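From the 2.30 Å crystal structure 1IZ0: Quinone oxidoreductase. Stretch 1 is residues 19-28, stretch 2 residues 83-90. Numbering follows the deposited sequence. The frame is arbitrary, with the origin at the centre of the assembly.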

ATOM      1  N   PRO A  19      -5.793  -3.777 -29.088  1.00 36.25           N
ATOM      2  CA  PRO A  19      -4.579  -4.077 -29.851  1.00 38.08           C
ATOM      3  C   PRO A  19      -3.433  -4.373 -28.890  1.00 39.69           C
ATOM      4  O   PRO A  19      -3.411  -3.868 -27.766  1.00 40.26           O
ATOM      5  CB  PRO A  19      -4.340  -2.791 -30.639  1.00 37.62           C
ATOM      6  CG  PRO A  19      -5.729  -2.222 -30.794  1.00 36.46           C
ATOM      7  CD  PRO A  19      -6.302  -2.435 -29.424  1.00 35.94           C
ATOM      8  N   GLU A  20      -2.492  -5.198 -29.330  1.00 42.31           N
ATOM      9  CA  GLU A  20      -1.344  -5.541 -28.507  1.00 44.86           C
ATOM     10  C   GLU A  20      -0.528  -4.288 -28.234  1.00 44.69           C
ATOM     11  O   GLU A  20      -0.338  -3.454 -29.117  1.00 44.12           O
ATOM     12  CB  GLU A  20      -0.467  -6.568 -29.221  1.00 47.86           C
ATOM     13  CG  GLU A  20      -1.122  -7.920 -29.403  1.00 51.84           C
ATOM     14  CD  GLU A  20      -1.442  -8.583 -28.077  1.00 53.88           C
ATOM     15  OE1 GLU A  20      -0.506  -8.779 -27.272  1.00 54.39           O
ATOM     16  OE2 GLU A  20      -2.628  -8.909 -27.845  1.00 56.05           O
ATOM     17  N   PRO A  21      -0.047  -4.129 -26.996  1.00 44.80           N
ATOM     18  CA  PRO A  21       0.753  -2.951 -26.658  1.00 45.12           C
ATOM     19  C   PRO A  21       2.044  -2.927 -27.477  1.00 46.15           C
ATOM     20  O   PRO A  21       2.642  -3.976 -27.745  1.00 45.02           O
ATOM     21  CB  PRO A  21       1.023  -3.135 -25.165  1.00 44.41           C
ATOM     22  CG  PRO A  21      -0.185  -3.897 -24.695  1.00 43.67           C
ATOM     23  CD  PRO A  21      -0.361  -4.918 -25.792  1.00 43.86           C
ATOM     24  N   GLU A  22       2.460  -1.731 -27.882  1.00 46.62           N
ATOM     25  CA  GLU A  22       3.689  -1.569 -28.650  1.00 46.96           C
ATOM     26  C   GLU A  22       4.703  -0.869 -27.754  1.00 46.78           C
ATOM     27  O   GLU A  22       4.470   0.252 -27.293  1.00 46.23           O
ATOM     28  CB  GLU A  22       3.424  -0.739 -29.900  1.00 47.87           C
ATOM     29  N   ALA A  23       5.822  -1.536 -27.497  1.00 46.85           N
ATOM     30  CA  ALA A  23       6.861  -0.973 -26.638  1.00 46.72           C
ATOM     31  C   ALA A  23       7.659   0.127 -27.326  1.00 46.41           C
ATOM     32  O   ALA A  23       8.296  -0.107 -28.354  1.00 47.67           O
ATOM     33  CB  ALA A  23       7.808  -2.074 -26.174  1.00 45.69           C
ATOM     34  N   GLU A  24       7.620   1.329 -26.759  1.00 45.36           N
ATOM     35  CA  GLU A  24       8.377   2.445 -27.311  1.00 45.43           C
ATOM     36  C   GLU A  24       9.839   2.209 -26.923  1.00 44.46           C
ATOM     37  O   GLU A  24      10.142   1.281 -26.170  1.00 44.56           O
ATOM     38  CB  GLU A  24       7.872   3.768 -26.727  1.00 45.09           C
ATOM     39  N   GLU A  25      10.746   3.036 -27.432  1.00 43.11           N
ATOM     40  CA  GLU A  25      12.158   2.880 -27.108  1.00 41.63           C
ATOM     41  C   GLU A  25      12.353   2.957 -25.598  1.00 41.38           C
ATOM     42  O   GLU A  25      11.898   3.900 -24.950  1.00 41.29           O
ATOM     43  CB  GLU A  25      12.980   3.959 -27.799  1.00 41.75           C
ATOM     44  N   GLY A  26      13.026   1.955 -25.042  1.00 40.47           N
ATOM     45  CA  GLY A  26      13.265   1.939 -23.610  1.00 40.64           C
ATOM     46  C   GLY A  26      12.208   1.188 -22.816  1.00 39.46           C
ATOM     47  O   GLY A  26      12.325   1.061 -21.598  1.00 38.77           O
ATOM     48  N   GLU A  27      11.179   0.691 -23.499  1.00 39.09           N
ATOM     49  CA  GLU A  27      10.103  -0.052 -22.837  1.00 38.33           C
ATOM     50  C   GLU A  27      10.089  -1.523 -23.240  1.00 37.42           C
ATOM     51  O   GLU A  27      10.602  -1.909 -24.294  1.00 37.37           O
ATOM     52  CB  GLU A  27       8.723   0.524 -23.191  1.00 36.64           C
ATOM     53  CG  GLU A  27       8.519   1.996 -22.921  1.00 38.83           C
ATOM     54  CD  GLU A  27       7.078   2.431 -23.177  1.00 39.76           C
ATOM     55  OE1 GLU A  27       6.477   1.969 -24.170  1.00 40.20           O
ATOM     56  OE2 GLU A  27       6.547   3.243 -22.393  1.00 41.57           O
ATOM     57  N   VAL A  28       9.481  -2.339 -22.389  1.00 35.17           N
ATOM     58  CA  VAL A  28       9.327  -3.756 -22.665  1.00 34.09           C
ATOM     59  C   VAL A  28       7.854  -4.059 -22.458  1.00 32.88           C
ATOM     60  O   VAL A  28       7.159  -3.327 -21.755  1.00 32.63           O
ATOM     61  CB  VAL A  28      10.144  -4.632 -21.699  1.00 33.91           C
ATOM     62  CG1 VAL A  28      11.631  -4.442 -21.950  1.00 34.86           C
ATOM     63  CG2 VAL A  28       9.784  -4.289 -20.261  1.00 34.47           C
ATOM     64  N   GLU A  83      -3.893  -8.314 -20.563  1.00 24.21           N
ATOM     65  CA  GLU A  83      -2.975  -9.424 -20.794  1.00 25.62           C
ATOM     66  C   GLU A  83      -1.528  -8.989 -20.939  1.00 25.05           C
ATOM     67  O   GLU A  83      -0.618  -9.727 -20.561  1.00 25.68           O
ATOM     68  CB  GLU A  83      -3.393 -10.212 -22.037  1.00 27.12           C
ATOM     69  CG  GLU A  83      -4.548 -11.151 -21.789  1.00 30.87           C
ATOM     70  CD  GLU A  83      -4.889 -11.974 -23.008  1.00 35.15           C
ATOM     71  OE1 GLU A  83      -5.398 -11.397 -23.993  1.00 35.99           O
ATOM     72  OE2 GLU A  83      -4.639 -13.199 -22.981  1.00 36.79           O
ATOM     73  N   ARG A  84      -1.316  -7.800 -21.491  1.00 23.85           N
ATOM     74  CA  ARG A  84       0.033  -7.281 -21.683  1.00 26.54           C
ATOM     75  C   ARG A  84       0.062  -5.780 -21.443  1.00 26.49           C
ATOM     76  O   ARG A  84      -0.922  -5.086 -21.717  1.00 26.24           O
ATOM     77  CB  ARG A  84       0.526  -7.595 -23.104  1.00 29.09           C
ATOM     78  CG  ARG A  84       0.751  -9.083 -23.354  1.00 35.47           C
ATOM     79  CD  ARG A  84       0.977  -9.393 -24.823  1.00 40.16           C
ATOM     80  NE  ARG A  84       1.109 -10.832 -25.057  1.00 45.53           N
ATOM     81  CZ  ARG A  84       2.153 -11.567 -24.674  1.00 47.14           C
ATOM     82  NH1 ARG A  84       3.170 -11.002 -24.036  1.00 48.45           N
ATOM     83  NH2 ARG A  84       2.181 -12.872 -24.924  1.00 45.75           N
ATOM     84  N   VAL A  85       1.189  -5.290 -20.926  1.00 24.93           N
ATOM     85  CA  VAL A  85       1.365  -3.869 -20.646  1.00 26.30           C
ATOM     86  C   VAL A  85       2.780  -3.439 -20.992  1.00 26.87           C
ATOM     87  O   VAL A  85       3.736  -4.162 -20.707  1.00 27.61           O
ATOM     88  CB  VAL A  85       1.168  -3.541 -19.148  1.00 27.38           C
ATOM     89  CG1 VAL A  85       0.501  -2.193 -19.004  1.00 24.62           C
ATOM     90  CG2 VAL A  85       0.377  -4.627 -18.472  1.00 29.93           C
ATOM     91  N   ALA A  86       2.916  -2.262 -21.598  1.00 26.22           N
ATOM     92  CA  ALA A  86       4.233  -1.739 -21.947  1.00 27.34           C
ATOM     93  C   ALA A  86       4.764  -1.066 -20.690  1.00 27.69           C
ATOM     94  O   ALA A  86       4.053  -0.292 -20.045  1.00 28.38           O
ATOM     95  CB  ALA A  86       4.124  -0.725 -23.086  1.00 25.81           C
ATOM     96  N   VAL A  87       6.011  -1.358 -20.335  1.00 28.13           N
ATOM     97  CA  VAL A  87       6.596  -0.791 -19.128  1.00 28.11           C
ATOM     98  C   VAL A  87       8.031  -0.310 -19.337  1.00 28.04           C
ATOM     99  O   VAL A  87       8.831  -0.983 -19.976  1.00 28.58           O
ATOM    100  CB  VAL A  87       6.597  -1.842 -17.981  1.00 28.19           C
ATOM    101  CG1 VAL A  87       7.134  -1.226 -16.698  1.00 26.71           C
ATOM    102  CG2 VAL A  87       5.195  -2.386 -17.773  1.00 28.27           C
ATOM    103  N   PRO A  88       8.372   0.872 -18.801  1.00 29.09           N
ATOM    104  CA  PRO A  88       9.738   1.388 -18.958  1.00 30.06           C
ATOM    105  C   PRO A  88      10.710   0.449 -18.241  1.00 31.58           C
ATOM    106  O   PRO A  88      10.503   0.114 -17.071  1.00 32.97           O
ATOM    107  CB  PRO A  88       9.669   2.757 -18.285  1.00 30.10           C
ATOM    108  CG  PRO A  88       8.236   3.166 -18.495  1.00 30.63           C
ATOM    109  CD  PRO A  88       7.491   1.886 -18.194  1.00 29.08           C
ATOM    110  N   LYS A  89      11.756   0.018 -18.938  1.00 31.97           N
ATOM    111  CA  LYS A  89      12.746  -0.883 -18.350  1.00 32.31           C
ATOM    112  C   LYS A  89      13.154  -0.417 -16.954  1.00 32.50           C
ATOM    113  O   LYS A  89      13.322  -1.230 -16.035  1.00 32.95           O
ATOM    114  CB  LYS A  89      13.978  -0.970 -19.255  1.00 32.60           C
ATOM    115  N   GLY A  90      13.293   0.896 -16.802  1.00 31.36           N
ATOM    116  CA  GLY A  90      13.696   1.469 -15.531  1.00 31.87           C
ATOM    117  C   GLY A  90      12.759   1.262 -14.355  1.00 32.96           C
ATOM    118  O   GLY A  90      13.196   1.365 -13.205  1.00 32.69           O
TER
HETATM  119  O   HOH W   1      -1.750 -10.964 -25.362  1.00 36.85           O

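The two stretches pair through a short antiparallel ladder, formed where the strand beginning at Glu27 runs alongside the strand Arg84–Pro88. Val28 and Val87 are its hydrogen-bonded pair: Val28 N donates to Val87 O at 2.8 Å, and Val87 N returns a bond to Val28 O at 2.7 Å, both nearly linear. One step along, Glu27 and Pro88 form a non-hydrogen-bonded pair, with their CA atoms 4.2 Å apart; proline has no amide hydrogen to offer, so this position suits it. The next amide, Lys89 N, donates to Gly26 O at 2.9 Å and extends the pairing beyond the strand. Two CA-H...O contacts supplement the ladder, from Glu27 CA to Val87 O and from Ala86 CA to Val28 O, each 3.3 Å.

A type II turn from Glu24 to Glu27, closed by a hydrogen bond from Glu27 N to Glu24 O (2.9 Å), leads into the first strand. Gly26 adopts a positive phi of 92°, where a CB would be jammed against the preceding carbonyl oxygen. The Glu27 side chain folds back on this turn: its OE1 accepts from Glu24 N at 2.9 Å while lying 3.7 Å from Ala86 CB.

The side chains of Val28 and Val87 share one face of the sheet. Before the turn, contact passes to Pro21, whose ring packs against the second strand, with CG 3.3 Å from Arg84 O. The CB atoms of Pro21 and Ala86 both point toward the other stretch and meet as an apolar pair, 4.4 Å apart. The CB of Glu20 points sideways, but chi1 and chi2, both m, bring its carboxylate close to Arg84. The opposite charges form a salt bridge, Glu20 OE1 to Arg84 NE at 3.4 Å. Water 1 joins the same two groups, donating to Glu20 OE1 at 3.2 Å and accepting a weak bond from Arg84 NE at 2.9 Å.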